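Local coordinates for hypothetical protein yiiX (Escherichia coli, PDB 2IF6), which is of unestablished cellular function but belongs to a family of permuted papain-like amidases and is probably a hydrolase, at residues Ser18-Lys21 with Ala22-Ala26; Tyr55-Leu58 with Lys59-Ile62; Val115-Lys118 with Val119-Ala123. One frame throughout, in Å; residues are numbered along the deposited sequence.

All three contacts are local, each between residues a turn or so apart in an unbroken stretch, so none closes a long loop. They follow one another from the N terminus in series, without nesting or crossing. Interaction 1 lies in the first part of helix 20-27, after strand 10-13. Interaction 2 comes where strand 53-57, an outermost strand of the antiparallel sheet, passes into helix 58-63. Interaction 3 lies in helix 112-124, which packs on that sheet and on helix 81-91. Their centres are 20 to 23 Å apart and none touches another. Interactions 1 and 3 lie on opposite sides of the chain's centre, while His33 and Glu48, which probably belong to a Cys-His-Glu triad, adjoin interaction 2.

Interaction 1: Ser18-Lys21 with Ala22-Ala26; sequences SQSK and AIQLA
The backbone N of Ala22 donates to a water 2.8 Å from that atom, and the same water donates onward to Ser18 O. The bridge links residues i and i+4, and from Gln19 onward direct backbone bonds span the same interval. Ile23 N meets Gln19 O at 3.0 Å, with an N-H...O angle of 168°. Gln24 N to Ser20 O and Leu25 N to Lys21 O repeat the pattern. Such i to i+4 bonding is that of an alpha helix, here the first part of helix 20-27 in a chain of the permuted papain-like C92 family. Ile23 reaches near, without touching, the residues of a probable Cys-His-Glu triad.

On one flank Gln19 and Ile23 run side by side in the same direction. The first torsion of Gln19 (chi1 69°) sets CG between its backbone N and carbonyl carbon, and from there CG meets Ile23 CD1 at 3.6 Å. On another flank the aliphatic part of Lys21 crosses Gln24 at about a right angle, with Lys21 CD 3.5 Å from Gln24 OE1. The lysine chain bends at chi2 (71°) and again at chi3, and its CE also lies 3.8 Å from Leu25 CG. Gln24 CG rests 3.2 Å from Ser20 O, while the amide beyond it is fixed by NE2 donating to Asp30 O. Ser20 OG has two hydrogen-bond partners, Ser32 OG and Ser15 O, which tie buried Ser20 to the chain before and after the helix. Ala22 and Leu25 face helix 142-152, touching Leu143 and Val144 respectively.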
loop_
_atom_site.group_PDB
_atom_site.type_symbol
_atom_site.label_atom_id
_atom_site.label_comp_id
_atom_site.label_asym_id
_atom_site.label_seq_id
_atom_site.Cartn_x
_atom_site.Cartn_y
_atom_site.Cartn_z
ATOM N N SER A 18 -11.329 10.914 -1.317
ATOM C CA SER A 18 -12.637 10.647 -1.957
ATOM C C SER A 18 -12.686 9.306 -2.714
ATOM O O SER A 18 -13.764 8.739 -2.875
ATOM C CB SER A 18 -13.032 11.799 -2.900
ATOM O OG SER A 18 -11.895 12.224 -3.642
ATOM N N GLN A 19 -11.544 8.788 -3.162
ATOM C CA GLN A 19 -11.554 7.463 -3.785
ATOM C C GLN A 19 -11.602 6.301 -2.782
ATOM O O GLN A 19 -11.706 5.153 -3.188
ATOM C CB GLN A 19 -10.392 7.265 -4.765
ATOM C CG GLN A 19 -9.014 7.191 -4.151
ATOM C CD GLN A 19 -8.186 8.435 -4.431
ATOM O OE1 GLN A 19 -8.561 9.559 -4.044
ATOM N NE2 GLN A 19 -7.044 8.243 -5.114
ATOM N N SER A 20 -11.525 6.593 -1.487
ATOM C CA SER A 20 -11.308 5.535 -0.505
ATOM C C SER A 20 -12.414 4.476 -0.510
ATOM O O SER A 20 -12.138 3.274 -0.519
ATOM C CB SER A 20 -11.116 6.129 0.885
ATOM O OG SER A 20 -11.020 5.105 1.852
ATOM N N LYS A 21 -13.666 4.935 -0.534
ATOM C CA LYS A 21 -14.806 4.043 -0.561
ATOM C C LYS A 21 -14.868 3.157 -1.805
ATOM O O LYS A 21 -15.112 1.949 -1.721
ATOM C CB LYS A 21 -16.104 4.850 -0.367
ATOM C CG LYS A 21 -17.309 3.968 -0.166
ATOM C CD LYS A 21 -17.261 3.292 1.203
ATOM C CE LYS A 21 -17.553 1.815 1.044
ATOM N NZ LYS A 21 -18.179 1.239 2.269
ATOM N N ALA A 22 -14.640 3.745 -2.971
ATOM C CA ALA A 22 -14.598 2.971 -4.211
ATOM C C ALA A 22 -13.540 1.868 -4.155
ATOM O O ALA A 22 -13.793 0.754 -4.574
ATOM C CB ALA A 22 -14.329 3.905 -5.397
ATOM N N ILE A 23 -12.351 2.208 -3.650
ATOM C CA ILE A 23 -11.277 1.243 -3.493
ATOM C C ILE A 23 -11.717 0.095 -2.569
ATOM O O ILE A 23 -11.599 -1.062 -2.929
ATOM C CB ILE A 23 -9.973 1.900 -2.979
ATOM C CG1 ILE A 23 -9.330 2.755 -4.093
ATOM C CG2 ILE A 23 -8.977 0.838 -2.560
ATOM C CD1 ILE A 23 -8.268 3.693 -3.591
ATOM N N GLN A 24 -12.264 0.423 -1.409
ATOM C CA GLN A 24 -12.734 -0.603 -0.458
ATOM C C GLN A 24 -13.729 -1.570 -1.116
ATOM O O GLN A 24 -13.656 -2.804 -0.970
ATOM C CB GLN A 24 -13.402 0.082 0.727
ATOM C CG GLN A 24 -12.458 0.896 1.614
ATOM C CD GLN A 24 -13.198 1.452 2.800
ATOM O OE1 GLN A 24 -14.323 1.940 2.661
ATOM N NE2 GLN A 24 -12.605 1.352 3.972
ATOM N N LEU A 25 -14.640 -1.007 -1.893
ATOM C CA LEU A 25 -15.672 -1.790 -2.556
ATOM C C LEU A 25 -15.140 -2.685 -3.678
ATOM O O LEU A 25 -15.448 -3.867 -3.729
ATOM C CB LEU A 25 -16.707 -0.829 -3.120
ATOM C CG LEU A 25 -17.727 -0.232 -2.157
ATOM C CD1 LEU A 25 -18.522 0.760 -2.977
ATOM C CD2 LEU A 25 -18.614 -1.330 -1.563
ATOM N N ALA A 26 -14.356 -2.113 -4.589
ATOM C CA ALA A 26 -13.770 -2.856 -5.695
ATOM C C ALA A 26 -12.841 -3.999 -5.225
ATOM O O ALA A 26 -12.651 -5.011 -5.932
ATOM C CB ALA A 26 -12.999 -1.898 -6.598
HETATM O O HOH W 1 -14.949 6.543 -3.307
#

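Interaction 2: Tyr55-Leu58 with Lys59-Ile62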
loop_
_atom_site.group_PDB
_atom_site.type_symbol
_atom_site.label_atom_id
_atom_site.label_comp_id
_atom_site.label_asym_id
_atom_site.label_seq_id
_atom_site.Cartn_x
_atom_site.Cartn_y
_atom_site.Cartn_z
ATOM N N TYR A 55 8.816 9.827 2.960
ATOM C CA TYR A 55 8.750 9.372 4.357
ATOM C C TYR A 55 7.890 10.297 5.213
ATOM O O TYR A 55 8.021 11.527 5.150
ATOM C CB TYR A 55 10.130 9.390 4.992
ATOM C CG TYR A 55 11.216 8.642 4.271
ATOM C CD1 TYR A 55 11.216 7.244 4.211
ATOM C CD2 TYR A 55 12.285 9.335 3.700
ATOM C CE1 TYR A 55 12.252 6.561 3.595
ATOM C CE2 TYR A 55 13.304 8.680 3.069
ATOM C CZ TYR A 55 13.295 7.295 3.021
ATOM O OH TYR A 55 14.324 6.679 2.375
ATOM N N THR A 56 7.048 9.702 6.043
ATOM C CA THR A 56 6.181 10.426 6.947
ATOM C C THR A 56 6.360 9.895 8.366
ATOM O O THR A 56 6.346 8.687 8.553
ATOM C CB THR A 56 4.700 10.167 6.552
ATOM O OG1 THR A 56 4.502 10.612 5.210
ATOM C CG2 THR A 56 3.756 10.892 7.464
ATOM N N PRO A 57 6.486 10.785 9.376
ATOM C CA PRO A 57 6.566 10.268 10.749
ATOM C C PRO A 57 5.360 9.383 11.102
ATOM O O PRO A 57 4.229 9.699 10.773
ATOM C CB PRO A 57 6.597 11.539 11.606
ATOM C CG PRO A 57 7.162 12.571 10.739
ATOM C CD PRO A 57 6.638 12.260 9.341
ATOM N N LEU A 58 5.618 8.252 11.727
ATOM C CA LEU A 58 4.555 7.277 12.036
ATOM C C LEU A 58 3.343 7.875 12.788
ATOM O O LEU A 58 2.195 7.587 12.477
ATOM C CB LEU A 58 5.143 6.094 12.812
ATOM C CG LEU A 58 4.146 5.035 13.284
ATOM C CD1 LEU A 58 3.494 4.336 12.046
ATOM C CD2 LEU A 58 4.863 4.005 14.149
ATOM N N LYS A 59 3.593 8.748 13.746
ATOM C CA LYS A 59 2.491 9.319 14.496
ATOM C C LYS A 59 1.578 10.075 13.543
ATOM O O LYS A 59 0.365 9.898 13.589
ATOM C CB LYS A 59 2.987 10.222 15.640
ATOM C CG LYS A 59 1.828 10.885 16.392
ATOM C CD LYS A 59 2.321 11.896 17.457
ATOM C CE LYS A 59 1.150 12.806 17.891
ATOM N NZ LYS A 59 0.759 13.687 16.751
ATOM N N GLN A 60 2.164 10.873 12.649
ATOM C CA GLN A 60 1.378 11.655 11.686
ATOM C C GLN A 60 0.646 10.731 10.662
ATOM O O GLN A 60 -0.534 10.947 10.309
ATOM C CB GLN A 60 2.291 12.680 11.009
ATOM C CG GLN A 60 1.800 13.311 9.714
ATOM C CD GLN A 60 2.918 14.099 9.010
ATOM O OE1 GLN A 60 3.781 14.698 9.678
ATOM N NE2 GLN A 60 2.925 14.072 7.669
ATOM N N TRP A 61 1.353 9.716 10.179
ATOM C CA TRP A 61 0.727 8.738 9.277
ATOM C C TRP A 61 -0.543 8.105 9.862
ATOM O O TRP A 61 -1.554 8.001 9.194
ATOM C CB TRP A 61 1.730 7.641 8.911
ATOM C CG TRP A 61 1.260 6.826 7.755
ATOM C CD1 TRP A 61 1.480 7.082 6.427
ATOM C CD2 TRP A 61 0.432 5.648 7.813
ATOM N NE1 TRP A 61 0.868 6.109 5.648
ATOM C CE2 TRP A 61 0.240 5.211 6.485
ATOM C CE3 TRP A 61 -0.150 4.918 8.863
ATOM C CZ2 TRP A 61 -0.520 4.087 6.181
ATOM C CZ3 TRP A 61 -0.878 3.783 8.562
ATOM C CH2 TRP A 61 -1.066 3.389 7.222
ATOM N N ILE A 62 -0.483 7.673 11.121
ATOM C CA ILE A 62 -1.607 6.965 11.731
ATOM C C ILE A 62 -2.802 7.905 11.934
ATOM O O ILE A 62 -3.970 7.495 11.776
ATOM C CB ILE A 62 -1.216 6.376 13.095
ATOM C CG1 ILE A 62 -0.224 5.219 12.893
ATOM C CG2 ILE A 62 -2.502 5.950 13.892
ATOM C CD1 ILE A 62 0.401 4.678 14.197
#
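Trp61 N donates to Pro57 O at 2.9 Å, almost straight at the hydrogen (171°), and Ile62 N donates to Leu58 O at 3.0 Å. Pro57 occupies the N-cap position, so its carbonyl receives the first of these helical bonds while its ring still belongs to the end of the strand.

Outward from this core, Gln60 lies across Thr56 and Pro57. Its NE2 approaches Thr56 CG2 at 3.3 Å, the two side chains crossing at about a right angle, and its OE1 lies 3.8 Å from Pro57 CD. In Thr56 the methyl is the branch opposite the backbone N (OG1 at chi1 -60°); the other branch, OG1, hydrogen-bonds Glu48 OE2. Leu58 and Ile62 pack apolar ends, CD1 to CD1 at 3.8 Å.

Thr56 and Trp61 adjoin His33 and Glu48 of the probable Cys-His-Glu triad: the Trp61 ring meets that of His33 at a shallow tilt, and its NE1 makes a weak bond to Glu48. Leu58 and Trp61 both touch Val46 of strand 43-49 and Ile11 of strand 10-13, setting helix 58-63 against the sheet.

Interaction 3: Val115-Lys118 with Val119-Ala123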
loop_
_atom_site.group_PDB
_atom_site.type_symbol
_atom_site.label_atom_id
_atom_site.label_comp_id
_atom_site.label_asym_id
_atom_site.label_seq_id
_atom_site.Cartn_x
_atom_site.Cartn_y
_atom_site.Cartn_z
ATOM N N VAL A 115 4.102 0.642 -4.845
ATOM C CA VAL A 115 5.476 0.890 -4.397
ATOM C C VAL A 115 5.915 -0.099 -3.307
ATOM O O VAL A 115 7.054 -0.547 -3.314
ATOM C CB VAL A 115 5.702 2.364 -3.978
ATOM C CG1 VAL A 115 5.272 2.584 -2.543
ATOM C CG2 VAL A 115 7.170 2.732 -4.143
ATOM N N VAL A 116 5.023 -0.487 -2.397
ATOM C CA VAL A 116 5.409 -1.473 -1.367
ATOM C C VAL A 116 5.737 -2.822 -2.057
ATOM O O VAL A 116 6.746 -3.463 -1.754
ATOM C CB VAL A 116 4.282 -1.609 -0.294
ATOM C CG1 VAL A 116 4.588 -2.747 0.720
ATOM C CG2 VAL A 116 4.117 -0.266 0.462
ATOM N N TRP A 117 4.903 -3.202 -3.035
ATOM C CA TRP A 117 5.086 -4.483 -3.733
ATOM C C TRP A 117 6.412 -4.431 -4.461
ATOM O O TRP A 117 7.222 -5.371 -4.362
ATOM C CB TRP A 117 3.934 -4.769 -4.708
ATOM C CG TRP A 117 3.895 -6.205 -5.211
ATOM C CD1 TRP A 117 3.174 -7.242 -4.682
ATOM C CD2 TRP A 117 4.653 -6.756 -6.304
ATOM N NE1 TRP A 117 3.408 -8.397 -5.407
ATOM C CE2 TRP A 117 4.314 -8.128 -6.400
ATOM C CE3 TRP A 117 5.564 -6.214 -7.222
ATOM C CZ2 TRP A 117 4.875 -8.975 -7.375
ATOM C CZ3 TRP A 117 6.113 -7.056 -8.203
ATOM C CH2 TRP A 117 5.763 -8.425 -8.262
ATOM N N LYS A 118 6.660 -3.333 -5.169
ATOM C CA LYS A 118 7.872 -3.218 -5.997
ATOM C C LYS A 118 9.163 -3.182 -5.170
ATOM O O LYS A 118 10.199 -3.739 -5.573
ATOM C CB LYS A 118 7.797 -2.046 -6.962
ATOM C CG LYS A 118 6.913 -2.342 -8.161
ATOM C CD LYS A 118 6.708 -1.130 -9.028
ATOM C CE LYS A 118 5.927 -1.521 -10.315
ATOM N NZ LYS A 118 5.673 -0.394 -11.244
ATOM N N VAL A 119 9.098 -2.581 -3.991
ATOM C CA VAL A 119 10.271 -2.532 -3.113
ATOM C C VAL A 119 10.624 -3.949 -2.608
ATOM O O VAL A 119 11.782 -4.360 -2.653
ATOM C CB VAL A 119 10.093 -1.515 -1.957
ATOM C CG1 VAL A 119 11.182 -1.749 -0.880
ATOM C CG2 VAL A 119 10.142 -0.046 -2.511
ATOM N N TYR A 120 9.625 -4.718 -2.183
ATOM C CA TYR A 120 9.895 -6.072 -1.674
ATOM C C TYR A 120 10.453 -6.943 -2.778
ATOM O O TYR A 120 11.350 -7.773 -2.551
ATOM C CB TYR A 120 8.635 -6.713 -1.085
ATOM C CG TYR A 120 8.604 -6.618 0.417
ATOM C CD1 TYR A 120 8.131 -5.473 1.059
ATOM C CD2 TYR A 120 9.108 -7.645 1.200
ATOM C CE1 TYR A 120 8.125 -5.391 2.463
ATOM C CE2 TYR A 120 9.133 -7.565 2.586
ATOM C CZ TYR A 120 8.634 -6.434 3.215
ATOM O OH TYR A 120 8.616 -6.384 4.587
ATOM N N GLN A 121 9.914 -6.754 -3.971
ATOM C CA GLN A 121 10.281 -7.609 -5.088
ATOM C C GLN A 121 11.709 -7.281 -5.470
ATOM O O GLN A 121 12.524 -8.165 -5.657
ATOM C CB GLN A 121 9.307 -7.411 -6.254
ATOM C CG GLN A 121 9.894 -7.610 -7.697
ATOM C CD GLN A 121 10.396 -9.006 -7.972
ATOM O OE1 GLN A 121 11.345 -9.195 -8.761
ATOM N NE2 GLN A 121 9.782 -9.998 -7.339
ATOM N N ASN A 122 12.016 -5.995 -5.571
ATOM C CA ASN A 122 13.332 -5.602 -6.039
ATOM C C ASN A 122 14.439 -5.744 -5.003
ATOM O O ASN A 122 15.572 -6.028 -5.359
ATOM C CB ASN A 122 13.288 -4.217 -6.670
ATOM C CG ASN A 122 12.651 -4.253 -8.055
ATOM O OD1 ASN A 122 13.176 -4.904 -8.965
ATOM N ND2 ASN A 122 11.494 -3.622 -8.205
ATOM N N ALA A 123 14.097 -5.622 -3.727
ATOM C CA ALA A 123 15.093 -5.766 -2.671
ATOM C C ALA A 123 15.369 -7.232 -2.272
ATOM O O ALA A 123 16.539 -7.626 -2.104
ATOM C CB ALA A 123 14.716 -4.941 -1.451
#
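Asn122 grips Lys118 O twice, through its backbone N and its ND2, each 2.9 Å from that oxygen and reaching it from opposite faces of the carbonyl plane. With CG beside its backbone N (chi1 -75°), the amide folds back over the preceding turn; the ND2 bond is clearly bent and lies out of the amide plane. Lys118 extends away, and its NZ forms salt bridges with Glu114 and Asp107.

Trp117 holds CG opposite its backbone N (chi1 -166°), laying the indole along the side chain of Gln121. Gln121 CB makes an off-centre CH-pi contact, 4.2 Å from the centroid of the Trp117 six-membered ring. Trp117 NE1 donates to Gly129 O.

Tyr120, whose chi1 of -100° is away from the usual staggered values, brings CD1 to 3.7 Å from Val116 O, which lies in the plane of the ring at its edge; its OH bonds Gly8 O. Val119 CG2 sits 3.2 Å from Val115 O, and these two valines also touch Phe47 of the sheet.

Helix 112-124 begins at Cys112, the probable nucleophile, consistent with the papain-like fold, in which the catalytic cysteine heads a helix packed against the sheet.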